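PDB 5W93: breast cancer anti-estrogen resistance protein 1 from Mus musculus, which acts as a docking protein that coordinates tyrosine kinase-based signalling in cell adhesion and is implicated in cell migration, its C-terminal domain being captured here bound to a paxillin LD1 peptide. Local coordinates for residues T24-V29 with S123-R128; F51-A56 with R91-T96. The protein carries 2 engineered substitutions. All coordinates share one frame; numbering follows the deposited sequence.

Contact 1. Residues T24-V29 with S123-R128; sequences TLTDAV and STQQFR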
ATOM      1  N   THR A  24      -0.417  -2.433 -10.882  1.00 38.25           N
ATOM      2  CA  THR A  24      -1.717  -2.784 -10.335  1.00 37.82           C
ATOM      3  C   THR A  24      -2.158  -1.758  -9.282  1.00 33.77           C
ATOM      4  O   THR A  24      -3.332  -1.360  -9.237  1.00 29.06           O
ATOM      5  CB  THR A  24      -1.690  -4.196  -9.708  1.00 45.97           C
ATOM      6  OG1 THR A  24      -1.495  -5.173 -10.734  1.00 53.38           O
ATOM      7  CG2 THR A  24      -2.998  -4.510  -8.973  1.00 43.39           C
ATOM      8  N   LEU A  25      -1.225  -1.339  -8.430  1.00 25.73           N
ATOM      9  CA  LEU A  25      -1.554  -0.382  -7.374  1.00 24.55           C
ATOM     10  C   LEU A  25      -1.936   0.965  -7.957  1.00 24.53           C
ATOM     11  O   LEU A  25      -2.896   1.593  -7.510  1.00 26.18           O
ATOM     12  CB  LEU A  25      -0.389  -0.214  -6.401  1.00 26.85           C
ATOM     13  CG  LEU A  25      -0.603   0.775  -5.253  1.00 26.32           C
ATOM     14  CD1 LEU A  25      -1.871   0.445  -4.457  1.00 29.13           C
ATOM     15  CD2 LEU A  25       0.600   0.765  -4.333  1.00 30.23           C
ATOM     16  N   THR A  26      -1.184   1.410  -8.960  1.00 23.07           N
ATOM     17  CA  THR A  26      -1.461   2.686  -9.599  1.00 28.29           C
ATOM     18  C   THR A  26      -2.839   2.685 -10.243  1.00 28.46           C
ATOM     19  O   THR A  26      -3.573   3.664 -10.131  1.00 26.17           O
ATOM     20  CB  THR A  26      -0.405   3.030 -10.664  1.00 36.34           C
ATOM     21  OG1 THR A  26       0.894   2.949 -10.073  1.00 35.47           O
ATOM     22  CG2 THR A  26      -0.627   4.440 -11.180  1.00 41.54           C
ATOM     23  N   ASP A  27      -3.192   1.583 -10.906  1.00 30.71           N
ATOM     24  CA  ASP A  27      -4.528   1.445 -11.475  1.00 26.80           C
ATOM     25  C   ASP A  27      -5.599   1.476 -10.373  1.00 27.61           C
ATOM     26  O   ASP A  27      -6.656   2.072 -10.555  1.00 27.48           O
ATOM     27  CB  ASP A  27      -4.653   0.159 -12.294  1.00 29.86           C
ATOM     28  CG  ASP A  27      -3.843   0.203 -13.584  1.00 38.69           C
ATOM     29  OD1 ASP A  27      -3.446   1.314 -14.004  1.00 37.69           O
ATOM     30  OD2 ASP A  27      -3.611  -0.869 -14.175  1.00 43.01           O
ATOM     31  N   ALA A  28      -5.331   0.844  -9.231  1.00 25.78           N
ATOM     32  CA  ALA A  28      -6.346   0.791  -8.163  1.00 24.28           C
ATOM     33  C   ALA A  28      -6.506   2.144  -7.465  1.00 23.26           C
ATOM     34  O   ALA A  28      -7.623   2.554  -7.119  1.00 23.16           O
ATOM     35  CB  ALA A  28      -6.001  -0.299  -7.138  1.00 21.56           C
ATOM     36  N   VAL A  29      -5.389   2.828  -7.241  1.00 21.86           N
ATOM     37  CA  VAL A  29      -5.417   4.160  -6.644  1.00 22.33           C
ATOM     38  C   VAL A  29      -6.092   5.189  -7.568  1.00 28.80           C
ATOM     39  O   VAL A  29      -6.906   5.984  -7.109  1.00 28.84           O
ATOM     40  CB  VAL A  29      -3.997   4.628  -6.288  1.00 30.92           C
ATOM     41  CG1 VAL A  29      -3.985   6.090  -5.907  1.00 29.00           C
ATOM     42  CG2 VAL A  29      -3.441   3.775  -5.145  1.00 30.33           C
ATOM     43  N   SER A 123       4.241   6.722  -0.542  1.00 23.07           N
ATOM     44  CA  SER A 123       5.140   5.897   0.255  1.00 22.37           C
ATOM     45  C   SER A 123       5.530   4.620  -0.493  1.00 22.76           C
ATOM     46  O   SER A 123       6.645   4.123  -0.334  1.00 24.97           O
ATOM     47  CB  SER A 123       4.501   5.546   1.603  1.00 29.12           C
ATOM     48  OG  SER A 123       4.358   6.695   2.424  1.00 28.17           O
ATOM     49  N   THR A 124       4.623   4.092  -1.313  1.00 24.22           N
ATOM     50  CA  THR A 124       4.936   2.887  -2.092  1.00 20.05           C
ATOM     51  C   THR A 124       5.919   3.190  -3.232  1.00 24.09           C
ATOM     52  O   THR A 124       6.801   2.386  -3.543  1.00 23.78           O
ATOM     53  CB  THR A 124       3.656   2.224  -2.675  1.00 24.43           C
ATOM     54  OG1 THR A 124       2.964   3.144  -3.529  1.00 28.62           O
ATOM     55  CG2 THR A 124       2.720   1.738  -1.544  1.00 19.66           C
ATOM     56  N   GLN A 125       5.758   4.350  -3.850  1.00 22.62           N
ATOM     57  CA  GLN A 125       6.705   4.802  -4.864  1.00 28.13           C
ATOM     58  C   GLN A 125       8.086   4.991  -4.260  1.00 27.79           C
ATOM     59  O   GLN A 125       9.096   4.675  -4.879  1.00 30.37           O
ATOM     60  CB  GLN A 125       6.246   6.115  -5.500  1.00 34.55           C
ATOM     61  CG  GLN A 125       5.050   5.967  -6.405  1.00 44.45           C
ATOM     62  CD  GLN A 125       5.350   5.098  -7.608  1.00 58.66           C
ATOM     63  OE1 GLN A 125       6.460   5.128  -8.161  1.00 59.09           O
ATOM     64  NE2 GLN A 125       4.368   4.311  -8.020  1.00 59.08           N
ATOM     65  N   GLN A 126       8.106   5.518  -3.038  1.00 23.75           N
ATOM     66  CA  GLN A 126       9.339   5.742  -2.312  1.00 26.66           C
ATOM     67  C   GLN A 126      10.012   4.415  -1.945  1.00 33.39           C
ATOM     68  O   GLN A 126      11.228   4.272  -2.077  1.00 24.77           O
ATOM     69  CB  GLN A 126       9.041   6.565  -1.066  1.00 27.05           C
ATOM     70  CG  GLN A 126      10.238   7.082  -0.370  1.00 34.47           C
ATOM     71  CD  GLN A 126       9.867   8.194   0.548  1.00 36.35           C
ATOM     72  OE1 GLN A 126       9.474   7.956   1.683  1.00 29.58           O
ATOM     73  NE2 GLN A 126       9.955   9.425   0.056  1.00 41.20           N
ATOM     74  N   PHE A 127       9.209   3.448  -1.497  1.00 23.68           N
ATOM     75  CA  PHE A 127       9.689   2.089  -1.235  1.00 22.26           C
ATOM     76  C   PHE A 127      10.395   1.515  -2.466  1.00 21.37           C
ATOM     77  O   PHE A 127      11.513   1.017  -2.379  1.00 22.85           O
ATOM     78  CB  PHE A 127       8.523   1.184  -0.828  1.00 19.75           C
ATOM     79  CG  PHE A 127       8.908  -0.264  -0.589  1.00 27.02           C
ATOM     80  CD1 PHE A 127      10.101  -0.597   0.049  1.00 23.35           C
ATOM     81  CD2 PHE A 127       8.052  -1.293  -0.989  1.00 31.13           C
ATOM     82  CE1 PHE A 127      10.439  -1.936   0.281  1.00 26.05           C
ATOM     83  CE2 PHE A 127       8.377  -2.635  -0.763  1.00 30.92           C
ATOM     84  CZ  PHE A 127       9.575  -2.957  -0.124  1.00 28.11           C
ATOM     85  N   ARG A 128       9.743   1.618  -3.610  1.00 21.48           N
ATOM     86  CA  ARG A 128      10.311   1.094  -4.852  1.00 24.96           C
ATOM     87  C   ARG A 128      11.611   1.818  -5.218  1.00 31.30           C
ATOM     88  O   ARG A 128      12.585   1.189  -5.626  1.00 24.25           O
ATOM     89  CB  ARG A 128       9.299   1.209  -5.991  1.00 28.70           C
ATOM     90  CG  ARG A 128       9.725   0.434  -7.238  1.00 47.51           C
ATOM     91  CD  ARG A 128       9.578   1.244  -8.510  1.00 57.18           C
ATOM     92  NE  ARG A 128      10.723   2.111  -8.763  1.00 67.71           N
ATOM     93  CZ  ARG A 128      10.728   3.425  -8.565  1.00 71.17           C
ATOM     94  NH1 ARG A 128       9.642   4.034  -8.103  1.00 71.70           N
ATOM     95  NH2 ARG A 128      11.822   4.131  -8.830  1.00 69.55           N
TER

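Contact 2. Residues F51-A56 with R91-T96; sequences FVILSA and RGIVAT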
ATOM      1  N   PHE A  51      -9.772  -2.573  -3.040  1.00 22.68           N
ATOM      2  CA  PHE A  51      -8.876  -2.864  -4.173  1.00 22.13           C
ATOM      3  C   PHE A  51      -7.489  -2.246  -3.934  1.00 23.37           C
ATOM      4  O   PHE A  51      -6.442  -2.846  -4.247  1.00 20.08           O
ATOM      5  CB  PHE A  51      -9.443  -2.322  -5.501  1.00 24.87           C
ATOM      6  CG  PHE A  51     -10.817  -2.840  -5.865  1.00 29.80           C
ATOM      7  CD1 PHE A  51     -11.265  -4.080  -5.419  1.00 29.11           C
ATOM      8  CD2 PHE A  51     -11.654  -2.083  -6.680  1.00 23.67           C
ATOM      9  CE1 PHE A  51     -12.520  -4.558  -5.770  1.00 35.79           C
ATOM     10  CE2 PHE A  51     -12.926  -2.562  -7.031  1.00 26.58           C
ATOM     11  CZ  PHE A  51     -13.348  -3.795  -6.577  1.00 29.11           C
ATOM     12  N   VAL A  52      -7.487  -1.033  -3.384  1.00 22.03           N
ATOM     13  CA  VAL A  52      -6.230  -0.351  -3.058  1.00 20.41           C
ATOM     14  C   VAL A  52      -5.443  -1.128  -2.002  1.00 20.37           C
ATOM     15  O   VAL A  52      -4.237  -1.332  -2.126  1.00 19.88           O
ATOM     16  CB  VAL A  52      -6.485   1.087  -2.553  1.00 21.03           C
ATOM     17  CG1 VAL A  52      -5.241   1.652  -1.908  1.00 20.35           C
ATOM     18  CG2 VAL A  52      -6.933   1.975  -3.716  1.00 24.01           C
ATOM     19  N   ILE A  53      -6.150  -1.569  -0.966  1.00 19.11           N
ATOM     20  CA  ILE A  53      -5.548  -2.298   0.139  1.00 19.91           C
ATOM     21  C   ILE A  53      -4.972  -3.637  -0.333  1.00 22.60           C
ATOM     22  O   ILE A  53      -3.829  -3.985  -0.043  1.00 24.64           O
ATOM     23  CB  ILE A  53      -6.598  -2.542   1.253  1.00 21.07           C
ATOM     24  CG1 ILE A  53      -6.963  -1.211   1.910  1.00 25.65           C
ATOM     25  CG2 ILE A  53      -6.081  -3.519   2.295  1.00 20.15           C
ATOM     26  CD1 ILE A  53      -8.243  -1.288   2.767  1.00 29.27           C
ATOM     27  N   LEU A  54      -5.773  -4.388  -1.065  1.00 22.33           N
ATOM     28  CA  LEU A  54      -5.309  -5.664  -1.577  1.00 24.76           C
ATOM     29  C   LEU A  54      -4.057  -5.525  -2.457  1.00 20.84           C
ATOM     30  O   LEU A  54      -3.101  -6.283  -2.313  1.00 24.33           O
ATOM     31  CB  LEU A  54      -6.460  -6.326  -2.326  1.00 28.53           C
ATOM     32  CG  LEU A  54      -6.332  -7.139  -3.597  1.00 55.22           C
ATOM     33  CD1 LEU A  54      -5.724  -8.502  -3.298  1.00 66.56           C
ATOM     34  CD2 LEU A  54      -7.746  -7.271  -4.115  1.00 62.26           C
ATOM     35  N   SER A  55      -4.043  -4.536  -3.338  1.00 20.64           N
ATOM     36  CA  SER A  55      -2.926  -4.385  -4.267  1.00 22.51           C
ATOM     37  C   SER A  55      -1.668  -3.834  -3.557  1.00 30.63           C
ATOM     38  O   SER A  55      -0.555  -4.289  -3.827  1.00 24.73           O
ATOM     39  CB  SER A  55      -3.341  -3.498  -5.449  1.00 27.37           C
ATOM     40  OG  SER A  55      -3.613  -2.164  -5.031  1.00 43.01           O
ATOM     41  N   ALA A  56      -1.830  -2.886  -2.634  1.00 24.41           N
ATOM     42  CA  ALA A  56      -0.693  -2.413  -1.853  1.00 21.14           C
ATOM     43  C   ALA A  56      -0.146  -3.487  -0.901  1.00 23.58           C
ATOM     44  O   ALA A  56       1.054  -3.504  -0.601  1.00 21.17           O
ATOM     45  CB  ALA A  56      -1.065  -1.160  -1.056  1.00 26.85           C
ATOM     46  N   ARG A  91      -3.961   0.235   7.584  1.00 21.79           N
ATOM     47  CA  ARG A  91      -4.920   0.337   8.694  1.00 26.00           C
ATOM     48  C   ARG A  91      -5.595   1.706   8.699  1.00 20.22           C
ATOM     49  O   ARG A  91      -6.791   1.814   8.986  1.00 24.62           O
ATOM     50  CB  ARG A  91      -4.243   0.077  10.045  1.00 31.37           C
ATOM     51  CG  ARG A  91      -3.859  -1.373  10.262  1.00 32.19           C
ATOM     52  CD  ARG A  91      -3.323  -1.616  11.668  1.00 39.40           C
ATOM     53  NE  ARG A  91      -2.014  -1.009  11.882  1.00 47.78           N
ATOM     54  CZ  ARG A  91      -0.863  -1.664  11.756  1.00 57.99           C
ATOM     55  NH1 ARG A  91      -0.868  -2.946  11.419  1.00 61.63           N
ATOM     56  NH2 ARG A  91       0.294  -1.043  11.968  1.00 54.91           N
ATOM     57  N   GLY A  92      -4.824   2.741   8.386  1.00 20.96           N
ATOM     58  CA  GLY A  92      -5.348   4.087   8.259  1.00 21.59           C
ATOM     59  C   GLY A  92      -6.405   4.185   7.167  1.00 25.96           C
ATOM     60  O   GLY A  92      -7.417   4.883   7.320  1.00 27.10           O
ATOM     61  N   ILE A  93      -6.175   3.503   6.051  1.00 21.98           N
ATOM     62  CA  ILE A  93      -7.156   3.470   4.976  1.00 22.26           C
ATOM     63  C   ILE A  93      -8.426   2.705   5.403  1.00 21.30           C
ATOM     64  O   ILE A  93      -9.537   3.146   5.095  1.00 22.28           O
ATOM     65  CB  ILE A  93      -6.553   2.858   3.708  1.00 24.56           C
ATOM     66  CG1 ILE A  93      -5.457   3.796   3.179  1.00 25.19           C
ATOM     67  CG2 ILE A  93      -7.625   2.649   2.643  1.00 20.13           C
ATOM     68  CD1 ILE A  93      -4.598   3.204   2.131  1.00 25.98           C
ATOM     69  N   VAL A  94      -8.281   1.590   6.116  1.00 18.58           N
ATOM     70  CA  VAL A  94      -9.469   0.895   6.629  1.00 22.57           C
ATOM     71  C   VAL A  94     -10.266   1.831   7.581  1.00 27.90           C
ATOM     72  O   VAL A  94     -11.476   1.971   7.446  1.00 23.72           O
ATOM     73  CB  VAL A  94      -9.090  -0.417   7.357  1.00 23.32           C
ATOM     74  CG1 VAL A  94     -10.295  -1.038   8.074  1.00 22.43           C
ATOM     75  CG2 VAL A  94      -8.481  -1.412   6.357  1.00 21.03           C
ATOM     76  N   ALA A  95      -9.559   2.496   8.491  1.00 26.46           N
ATOM     77  CA  ALA A  95     -10.176   3.412   9.459  1.00 31.97           C
ATOM     78  C   ALA A  95     -10.919   4.566   8.787  1.00 25.84           C
ATOM     79  O   ALA A  95     -12.106   4.789   9.046  1.00 24.63           O
ATOM     80  CB  ALA A  95      -9.118   3.967  10.428  1.00 27.50           C
ATOM     81  N   THR A  96     -10.225   5.302   7.924  1.00 22.53           N
ATOM     82  CA  THR A  96     -10.841   6.454   7.282  1.00 24.26           C
ATOM     83  C   THR A  96     -11.953   6.080   6.300  1.00 25.83           C
ATOM     84  O   THR A  96     -12.910   6.847   6.125  1.00 24.18           O
ATOM     85  CB  THR A  96      -9.803   7.320   6.554  1.00 27.50           C
ATOM     86  OG1 THR A  96      -9.099   6.536   5.570  1.00 23.51           O
ATOM     87  CG2 THR A  96      -8.815   7.891   7.546  1.00 27.84           C
TER

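Contact 1. Residues T24-V29 with S123-R128
Leu25 of helix 5-37 and Thr124 of helix 107-135 meet tip to tip, and this pair makes the closest approach between the two segments. The apolar part of the contact is concentrated in one methyl group. Leu25 CD2 lies 3.6 Å from Thr124 CG2 and 3.8 Å from Thr124 CB, so it rests against the carbon side of the threonine as well as its hydroxyl. The leucine turns CG anti to the backbone N (chi1 179°), which carries the isobutyl group out across the gap between the helices. Leu25 CA and Thr124 CA stay 9.0 Å apart, a spacing bridged by side chains alone.

The two threonine hydroxyls are bonded within their own helices. Thr124 OG1 is 3.4 Å from Leu25 CD2, a packing contact. The first torsion of Thr124 (59°) sets OG1 between the backbone N and the carbonyl carbon, turned back to the preceding turn, where it is hydrogen-bonded to Gly121 O with Leu120 O also a partner. A buried hydroxyl can thus face a methyl group without losing its bonding. Toward the exposed margin, Thr26 OG1 and Gln125 NE2 remain 4.3 Å apart, too far for a hydrogen bond; the threonine hydroxyl is bonded to Leu22 O instead, while the glutamine chain also packs on Leu22.

In this all-helical, FAT-like domain the contact joins the first and last helices of the bundle. Helix 42-69 closes over Leu25 through Ser55 and Leu59, and helix 73-102 reaches Thr124 through Leu86.

Contact 2. Residues F51-A56 with R91-T96
Ile53 projects from helix 42-69 toward Ile93 and Val94 of helix 73-102. From CB its longer branch sets off with CG1 opposite the carbonyl carbon about the CA-CB bond (chi1 -69°). CG1 is the first atom to touch, at 4.0 Å from Ile93 CG2. The branch then runs on extended (chi2 165°), and its terminal methyl touches two neighbours: Ile53 CD1 is 3.6 Å from Val94 CG2 and 4.0 Å from Ile93 CG2. The Ile53 and Ile93 side chains pass alongside one another, pointing opposite ways, whereas Val94 is met across the chain at about a right angle, so one ethyl arm packs against consecutive residues of the facing helix.

Ile93 uses its two branches differently. CG2 takes the Ile53 arm, while the tip of the other branch, Ile93 CD1, comes more loosely to Val52 CG1 at 4.4 Å. All four touching residues are buried and apolar, and no hydrogen bond spans the segments. The axes of segments 51-56 and 91-96 run nearly antiparallel, at 171°, and approach to 10.4 Å.

One turn further along helix 73-102, Thr96 OG1 donates to Gly92 O at 2.9 Å. Thr96 N bonds to the same oxygen from the opposite face of the carbonyl plane, so that oxygen has two donors and the threonine hydroxyl is held to its own helix.

The bound peptide packs on Ile53, Leu54 and Val94, and an acidic side chain of that peptide is salt-bridged to Arg91 NH1, so both helices contribute to its docking surface. Leu120 of helix 107-135 packs on both Val52 and Ile93, while Leu25 of helix 5-37 touches Ser55 and Ala56.

From the N terminus, helix 5-37 carries the first half of contact 1 and leads through a short connection into helix 42-69, which carries the first half of contact 2. Helix 73-102 then comes back alongside, and contact 2 closes the shorter loop, with 34 residues between its segments. Only with helix 107-135 does contact 1 close, enclosing that shorter loop; the two are nested and do not cross. Contact 1 pairs the first helix in the chain with the last, contact 2 the second with the third. Their centres lie 12 Å apart, and they meet directly where segments 24-29 and 51-56 pack together, Leu25 CD1 lying 3.2 Å from Ser55 OG.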